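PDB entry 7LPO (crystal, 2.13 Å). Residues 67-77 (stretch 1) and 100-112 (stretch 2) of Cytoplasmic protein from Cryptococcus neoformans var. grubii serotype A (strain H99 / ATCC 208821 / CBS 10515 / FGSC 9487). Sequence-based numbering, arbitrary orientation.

Stretch 1 67-77: AGKGDFINKPL
Stretch 2 (100-112) RYVFTWESLEHAG

Stretch 1 has no regular helix or strand; stretch 2 enters in a strand already under way at Arg100, turns into a short helix near Trp105 and ends in a type I turn from Glu109 to Gly112. CA atoms set the register: Gly68 CA lies 4.1 Å from Ala111 CA and Pro76 CA 8.3 Å from Val102 CA, so the chains pass in opposite directions, burying 429 Å² in total.

One direct hydrogen bond joins them. His110 (chi1 50°, p; chi2 83°) points toward stretch 1, and its ND1 donates to Gly68 O at 2.8 Å and 166°, nearly linear. Gly68 O also receives a CA-H...O contact from Ala111 CA at 3.2 Å. Gly68, closing a Schellman motif with phi/psi 78/15, returns one from its CA to His110 O at 3.6 Å. A single water donates to Lys69 O at 2.5 Å and to Glu106 OE1 at 2.5 Å, and so bridges the stretches.

Two CH-pi contacts follow. Gly70 (-175/82) sets its CA 3.7 Å from the His110 ring centroid, 6° off the normal; an ideal CB there would fall 2.6 Å from His110 CD2, a clash, so the close approach relies on the missing side chain. Phe72 (m, chi1 -73°; chi2 78°) points toward stretch 2, and Ser107 CB lies over its ring, 3.7 Å from the centroid and 16° off the normal. Glu106 OE2 sits at that ring's edge, 3.9 Å from Phe72 CZ.

Ser107 makes two bonds to Thr104 at the helix start: Ser107 N donates to Thr104 OG1 at 3.2 Å, a capping bond, and Ser107 OG (chi1 69°, p) donates to Thr104 O at 2.7 Å.

Packing closes the far end. After the type II turn Phe72–Lys75, a cis peptide precedes Pro76, whose CD lies 3.9 Å from Tyr101 CZ and 3.3 Å from Tyr101 OH; Tyr101 is t (chi1 -173°).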

ATOM      1  N   ALA A  67      -0.153 -26.610  -9.800  1.00 22.94           N
ATOM      2  CA  ALA A  67      -1.377 -27.397  -9.792  1.00 21.18           C
ATOM      3  C   ALA A  67      -2.623 -26.535  -9.877  1.00 21.17           C
ATOM      4  O   ALA A  67      -3.735 -27.077  -9.841  1.00 21.25           O
ATOM      5  CB  ALA A  67      -1.445 -28.261  -8.526  1.00 20.41           C
ATOM      6  N   GLY A  68      -2.466 -25.216  -9.981  1.00 19.86           N
ATOM      7  CA  GLY A  68      -3.607 -24.332 -10.064  1.00 19.49           C
ATOM      8  C   GLY A  68      -4.297 -24.053  -8.755  1.00 18.38           C
ATOM      9  O   GLY A  68      -5.418 -23.536  -8.760  1.00 18.13           O
ATOM     10  N   LYS A  69      -3.664 -24.371  -7.634  1.00 22.34           N
ATOM     11  CA  LYS A  69      -4.263 -24.166  -6.326  1.00 23.36           C
ATOM     12  C   LYS A  69      -3.902 -22.795  -5.767  1.00 23.09           C
ATOM     13  O   LYS A  69      -2.979 -22.121  -6.228  1.00 21.77           O
ATOM     14  CB  LYS A  69      -3.815 -25.260  -5.358  1.00 26.14           C
ATOM     15  CG  LYS A  69      -4.277 -26.648  -5.786  1.00 31.94           C
ATOM     16  CD  LYS A  69      -3.548 -27.747  -5.043  1.00 36.66           C
ATOM     17  CE  LYS A  69      -4.229 -29.099  -5.289  1.00 39.64           C
ATOM     18  NZ  LYS A  69      -3.417 -30.224  -4.741  1.00 42.40           N
ATOM     19  N   GLY A  70      -4.651 -22.395  -4.748  1.00 27.65           N
ATOM     20  CA  GLY A  70      -4.444 -21.126  -4.090  1.00 28.11           C
ATOM     21  C   GLY A  70      -5.376 -21.028  -2.909  1.00 29.16           C
ATOM     22  O   GLY A  70      -6.456 -20.437  -3.003  1.00 31.53           O
ATOM     23  N   ASP A  71      -4.982 -21.636  -1.797  1.00 23.76           N
ATOM     24  CA  ASP A  71      -5.833 -21.686  -0.615  1.00 22.85           C
ATOM     25  C   ASP A  71      -5.566 -20.439   0.216  1.00 21.65           C
ATOM     26  O   ASP A  71      -4.655 -20.399   1.043  1.00 22.08           O
ATOM     27  CB  ASP A  71      -5.584 -22.954   0.187  1.00 26.89           C
ATOM     28  CG  ASP A  71      -6.391 -22.984   1.458  1.00 30.17           C
ATOM     29  OD1 ASP A  71      -7.473 -22.359   1.473  1.00 31.80           O
ATOM     30  OD2 ASP A  71      -5.941 -23.601   2.437  1.00 31.36           O
ATOM     31  N   PHE A  72      -6.379 -19.409  -0.013  1.00 16.22           N
ATOM     32  CA  PHE A  72      -6.341 -18.180   0.758  1.00 18.89           C
ATOM     33  C   PHE A  72      -7.471 -18.079   1.768  1.00 20.51           C
ATOM     34  O   PHE A  72      -7.554 -17.071   2.474  1.00 20.44           O
ATOM     35  CB  PHE A  72      -6.409 -16.973  -0.176  1.00 19.34           C
ATOM     36  CG  PHE A  72      -5.153 -16.733  -0.952  1.00 19.05           C
ATOM     37  CD1 PHE A  72      -4.848 -17.499  -2.074  1.00 19.93           C
ATOM     38  CD2 PHE A  72      -4.282 -15.741  -0.571  1.00 19.44           C
ATOM     39  CE1 PHE A  72      -3.697 -17.274  -2.793  1.00 21.33           C
ATOM     40  CE2 PHE A  72      -3.124 -15.503  -1.286  1.00 22.17           C
ATOM     41  CZ  PHE A  72      -2.832 -16.258  -2.399  1.00 22.79           C
ATOM     42  N   ILE A  73      -8.338 -19.088   1.861  1.00 26.74           N
ATOM     43  CA  ILE A  73      -9.497 -18.977   2.736  1.00 27.44           C
ATOM     44  C   ILE A  73      -9.048 -18.740   4.169  1.00 23.76           C
ATOM     45  O   ILE A  73      -8.072 -19.335   4.646  1.00 23.51           O
ATOM     46  CB  ILE A  73     -10.376 -20.235   2.649  1.00 31.47           C
ATOM     47  CG1 ILE A  73     -10.950 -20.388   1.245  1.00 33.74           C
ATOM     48  CG2 ILE A  73     -11.489 -20.162   3.682  1.00 34.08           C
ATOM     49  CD1 ILE A  73     -12.300 -19.749   1.061  1.00 34.57           C
ATOM     50  N   ASN A  74      -9.777 -17.868   4.864  1.00 20.76           N
ATOM     51  CA  ASN A  74      -9.606 -17.525   6.272  1.00 23.55           C
ATOM     52  C   ASN A  74      -8.428 -16.592   6.511  1.00 27.64           C
ATOM     53  O   ASN A  74      -8.036 -16.395   7.667  1.00 31.01           O
ATOM     54  CB  ASN A  74      -9.469 -18.775   7.147  1.00 23.68           C
ATOM     55  CG  ASN A  74     -10.819 -19.375   7.501  1.00 25.53           C
ATOM     56  OD1 ASN A  74     -11.813 -18.658   7.653  1.00 23.91           O
ATOM     57  ND2 ASN A  74     -10.864 -20.695   7.623  1.00 29.50           N
ATOM     58  N   LYS A  75      -7.868 -15.994   5.464  1.00 27.32           N
ATOM     59  CA  LYS A  75      -7.023 -14.818   5.595  1.00 24.99           C
ATOM     60  C   LYS A  75      -7.701 -13.664   4.872  1.00 19.83           C
ATOM     61  O   LYS A  75      -8.073 -13.817   3.702  1.00 19.21           O
ATOM     62  CB  LYS A  75      -5.628 -15.053   5.007  1.00 29.52           C
ATOM     63  CG  LYS A  75      -4.818 -16.106   5.744  1.00 31.61           C
ATOM     64  CD  LYS A  75      -3.764 -16.689   4.819  1.00 32.54           C
ATOM     65  CE  LYS A  75      -2.396 -16.650   5.473  1.00 32.75           C
ATOM     66  NZ  LYS A  75      -1.336 -16.467   4.449  1.00 32.56           N
ATOM     67  N   PRO A  76      -7.820 -12.484   5.484  1.00 20.15           N
ATOM     68  CA  PRO A  76      -7.082 -12.070   6.687  1.00 23.74           C
ATOM     69  C   PRO A  76      -7.646 -12.543   8.020  1.00 27.74           C
ATOM     70  O   PRO A  76      -6.899 -12.606   8.993  1.00 31.91           O
ATOM     71  CB  PRO A  76      -7.146 -10.532   6.620  1.00 21.79           C
ATOM     72  CG  PRO A  76      -8.481 -10.260   5.950  1.00 20.09           C
ATOM     73  CD  PRO A  76      -8.682 -11.410   4.954  1.00 20.49           C
ATOM     74  N   LEU A  77      -8.930 -12.867   8.075  1.00 22.95           N
ATOM     75  CA  LEU A  77      -9.593 -13.196   9.327  1.00 19.77           C
ATOM     76  C   LEU A  77     -10.181 -14.599   9.265  1.00 19.99           C
ATOM     77  O   LEU A  77     -10.847 -14.962   8.289  1.00 19.97           O
ATOM     78  CB  LEU A  77     -10.688 -12.182   9.625  1.00 19.37           C
ATOM     79  CG  LEU A  77     -10.237 -10.768   9.977  1.00 23.47           C
ATOM     80  CD1 LEU A  77     -11.480  -9.904  10.142  1.00 25.23           C
ATOM     81  CD2 LEU A  77      -9.372 -10.726  11.227  1.00 24.37           C
ATOM     82  N   ARG A 100      -8.499  -0.736   4.650  1.00 15.97           N
ATOM     83  CA  ARG A 100      -8.091  -0.960   3.270  1.00 14.37           C
ATOM     84  C   ARG A 100      -7.962  -2.467   3.115  1.00 15.24           C
ATOM     85  O   ARG A 100      -7.103  -3.089   3.750  1.00 15.59           O
ATOM     86  CB  ARG A 100      -6.784  -0.240   2.962  1.00 14.66           C
ATOM     87  CG  ARG A 100      -6.343  -0.377   1.510  1.00 16.41           C
ATOM     88  CD  ARG A 100      -5.307   0.663   1.200  1.00 17.00           C
ATOM     89  NE  ARG A 100      -4.741   0.550  -0.139  1.00 16.80           N
ATOM     90  CZ  ARG A 100      -3.579  -0.033  -0.416  1.00 17.07           C
ATOM     91  NH1 ARG A 100      -2.853  -0.598   0.547  1.00 15.86           N
ATOM     92  NH2 ARG A 100      -3.140  -0.048  -1.666  1.00 20.02           N
ATOM     93  N   TYR A 101      -8.850  -3.064   2.321  1.00 14.77           N
ATOM     94  CA  TYR A 101      -8.979  -4.514   2.283  1.00 15.75           C
ATOM     95  C   TYR A 101      -8.107  -5.089   1.176  1.00 15.30           C
ATOM     96  O   TYR A 101      -8.314  -4.791  -0.001  1.00 18.24           O
ATOM     97  CB  TYR A 101     -10.435  -4.935   2.089  1.00 18.14           C
ATOM     98  CG  TYR A 101     -10.578  -6.426   2.221  1.00 18.95           C
ATOM     99  CD1 TYR A 101     -10.334  -7.264   1.138  1.00 18.79           C
ATOM    100  CD2 TYR A 101     -10.896  -7.008   3.446  1.00 21.74           C
ATOM    101  CE1 TYR A 101     -10.430  -8.644   1.265  1.00 19.40           C
ATOM    102  CE2 TYR A 101     -10.999  -8.389   3.577  1.00 22.63           C
ATOM    103  CZ  TYR A 101     -10.766  -9.196   2.481  1.00 22.56           C
ATOM    104  OH  TYR A 101     -10.853 -10.567   2.609  1.00 23.32           O
ATOM    105  N   VAL A 102      -7.175  -5.952   1.557  1.00 17.19           N
ATOM    106  CA  VAL A 102      -6.155  -6.472   0.653  1.00 16.16           C
ATOM    107  C   VAL A 102      -6.616  -7.798   0.058  1.00 14.71           C
ATOM    108  O   VAL A 102      -6.974  -8.727   0.790  1.00 16.23           O
ATOM    109  CB  VAL A 102      -4.819  -6.646   1.395  1.00 17.39           C
ATOM    110  CG1 VAL A 102      -3.781  -7.279   0.492  1.00 22.13           C
ATOM    111  CG2 VAL A 102      -4.321  -5.316   1.941  1.00 16.95           C
ATOM    112  N   PHE A 103      -6.602  -7.887  -1.274  1.00 14.68           N
ATOM    113  CA  PHE A 103      -6.795  -9.142  -1.987  1.00 14.70           C
ATOM    114  C   PHE A 103      -5.850  -9.159  -3.180  1.00 16.06           C
ATOM    115  O   PHE A 103      -5.405  -8.115  -3.661  1.00 14.73           O
ATOM    116  CB  PHE A 103      -8.253  -9.341  -2.442  1.00 14.68           C
ATOM    117  CG  PHE A 103      -8.687  -8.400  -3.518  1.00 15.05           C
ATOM    118  CD1 PHE A 103      -9.155  -7.135  -3.199  1.00 17.20           C
ATOM    119  CD2 PHE A 103      -8.621  -8.767  -4.844  1.00 16.15           C
ATOM    120  CE1 PHE A 103      -9.551  -6.253  -4.178  1.00 17.45           C
ATOM    121  CE2 PHE A 103      -9.020  -7.892  -5.836  1.00 17.38           C
ATOM    122  CZ  PHE A 103      -9.486  -6.632  -5.503  1.00 17.95           C
ATOM    123  N   THR A 104      -5.524 -10.354  -3.656  1.00 15.14           N
ATOM    124  CA  THR A 104      -4.611 -10.476  -4.780  1.00 14.77           C
ATOM    125  C   THR A 104      -5.309 -11.109  -5.971  1.00 14.77           C
ATOM    126  O   THR A 104      -6.245 -11.900  -5.830  1.00 16.12           O
ATOM    127  CB  THR A 104      -3.365 -11.295  -4.423  1.00 16.26           C
ATOM    128  OG1 THR A 104      -3.747 -12.643  -4.115  1.00 16.30           O
ATOM    129  CG2 THR A 104      -2.646 -10.639  -3.229  1.00 16.63           C
ATOM    130  N   TRP A 105      -4.845 -10.717  -7.155  1.00 14.82           N
ATOM    131  CA  TRP A 105      -5.245 -11.380  -8.389  1.00 16.26           C
ATOM    132  C   TRP A 105      -5.046 -12.887  -8.298  1.00 17.80           C
ATOM    133  O   TRP A 105      -5.889 -13.665  -8.768  1.00 14.33           O
ATOM    134  CB  TRP A 105      -4.436 -10.770  -9.529  1.00 14.33           C
ATOM    135  CG  TRP A 105      -4.759 -11.222 -10.903  1.00 15.26           C
ATOM    136  CD1 TRP A 105      -5.806 -11.989 -11.303  1.00 14.35           C
ATOM    137  CD2 TRP A 105      -4.009 -10.911 -12.076  1.00 15.79           C
ATOM    138  NE1 TRP A 105      -5.753 -12.173 -12.655  1.00 14.37           N
ATOM    139  CE2 TRP A 105      -4.650 -11.530 -13.152  1.00 14.40           C
ATOM    140  CE3 TRP A 105      -2.852 -10.161 -12.318  1.00 16.20           C
ATOM    141  CZ2 TRP A 105      -4.174 -11.432 -14.455  1.00 14.44           C
ATOM    142  CZ3 TRP A 105      -2.375 -10.074 -13.608  1.00 16.85           C
ATOM    143  CH2 TRP A 105      -3.039 -10.704 -14.662  1.00 14.47           C
ATOM    144  N   GLU A 106      -3.945 -13.320  -7.675  1.00 15.98           N
ATOM    145  CA  GLU A 106      -3.682 -14.752  -7.573  1.00 14.32           C
ATOM    146  C   GLU A 106      -4.815 -15.459  -6.849  1.00 17.79           C
ATOM    147  O   GLU A 106      -5.219 -16.561  -7.243  1.00 14.30           O
ATOM    148  CB  GLU A 106      -2.363 -15.014  -6.847  1.00 16.65           C
ATOM    149  CG  GLU A 106      -2.125 -16.492  -6.546  1.00 18.17           C
ATOM    150  CD  GLU A 106      -0.834 -16.771  -5.780  1.00 20.13           C
ATOM    151  OE1 GLU A 106      -0.468 -17.954  -5.689  1.00 22.05           O
ATOM    152  OE2 GLU A 106      -0.180 -15.829  -5.274  1.00 20.58           O
ATOM    153  N   SER A 107      -5.312 -14.861  -5.760  1.00 16.19           N
ATOM    154  CA  SER A 107      -6.340 -15.515  -4.960  1.00 18.62           C
ATOM    155  C   SER A 107      -7.658 -15.634  -5.713  1.00 17.53           C
ATOM    156  O   SER A 107      -8.489 -16.480  -5.357  1.00 18.02           O
ATOM    157  CB  SER A 107      -6.543 -14.765  -3.638  1.00 20.52           C
ATOM    158  OG  SER A 107      -7.152 -13.495  -3.844  1.00 21.48           O
ATOM    159  N   LEU A 108      -7.845 -14.838  -6.767  1.00 18.11           N
ATOM    160  CA  LEU A 108      -9.065 -14.872  -7.558  1.00 17.60           C
ATOM    161  C   LEU A 108      -8.970 -15.745  -8.804  1.00 17.02           C
ATOM    162  O   LEU A 108     -10.005 -16.230  -9.277  1.00 16.50           O
ATOM    163  CB  LEU A 108      -9.457 -13.458  -8.002  1.00 16.55           C
ATOM    164  CG  LEU A 108      -9.833 -12.434  -6.941  1.00 17.83           C
ATOM    165  CD1 LEU A 108     -10.052 -11.065  -7.601  1.00 17.96           C
ATOM    166  CD2 LEU A 108     -11.067 -12.847  -6.162  1.00 18.20           C
ATOM    167  N   GLU A 109      -7.767 -15.958  -9.362  1.00 14.26           N
ATOM    168  CA  GLU A 109      -7.654 -16.611 -10.666  1.00 14.29           C
ATOM    169  C   GLU A 109      -6.463 -17.565 -10.724  1.00 14.34           C
ATOM    170  O   GLU A 109      -5.908 -17.806 -11.801  1.00 16.20           O
ATOM    171  CB  GLU A 109      -7.553 -15.563 -11.789  1.00 14.30           C
ATOM    172  CG  GLU A 109      -7.971 -16.027 -13.178  1.00 16.14           C
ATOM    173  CD  GLU A 109      -8.091 -14.871 -14.184  1.00 18.05           C
ATOM    174  OE1 GLU A 109      -7.657 -13.744 -13.884  1.00 18.69           O
ATOM    175  OE2 GLU A 109      -8.622 -15.083 -15.286  1.00 20.57           O
ATOM    176  N   HIS A 110      -6.084 -18.141  -9.586  1.00 15.90           N
ATOM    177  CA  HIS A 110      -4.943 -19.051  -9.556  1.00 14.45           C
ATOM    178  C   HIS A 110      -5.178 -20.299 -10.391  1.00 17.59           C
ATOM    179  O   HIS A 110      -4.217 -20.899 -10.890  1.00 17.90           O
ATOM    180  CB  HIS A 110      -4.645 -19.466  -8.122  1.00 15.06           C
ATOM    181  CG  HIS A 110      -5.849 -19.939  -7.373  1.00 19.17           C
ATOM    182  ND1 HIS A 110      -6.327 -21.229  -7.466  1.00 21.45           N
ATOM    183  CD2 HIS A 110      -6.679 -19.288  -6.526  1.00 21.24           C
ATOM    184  CE1 HIS A 110      -7.404 -21.352  -6.708  1.00 21.32           C
ATOM    185  NE2 HIS A 110      -7.639 -20.189  -6.127  1.00 22.73           N
ATOM    186  N   ALA A 111      -6.432 -20.728 -10.529  1.00 18.53           N
ATOM    187  CA  ALA A 111      -6.717 -21.977 -11.232  1.00 21.10           C
ATOM    188  C   ALA A 111      -6.390 -21.913 -12.719  1.00 17.93           C
ATOM    189  O   ALA A 111      -6.155 -22.955 -13.328  1.00 18.89           O
ATOM    190  CB  ALA A 111      -8.189 -22.360 -11.054  1.00 24.24           C
ATOM    191  N   GLY A 112      -6.385 -20.730 -13.315  1.00 19.97           N
ATOM    192  CA  GLY A 112      -6.105 -20.576 -14.721  1.00 14.49           C
ATOM    193  C   GLY A 112      -6.898 -19.420 -15.286  1.00 14.45           C
ATOM    194  O   GLY A 112      -7.805 -18.886 -14.635  1.00 14.77           O
TER
HETATM  195  O   HOH W   1      -1.179 -20.336  -6.038  1.00 21.69           O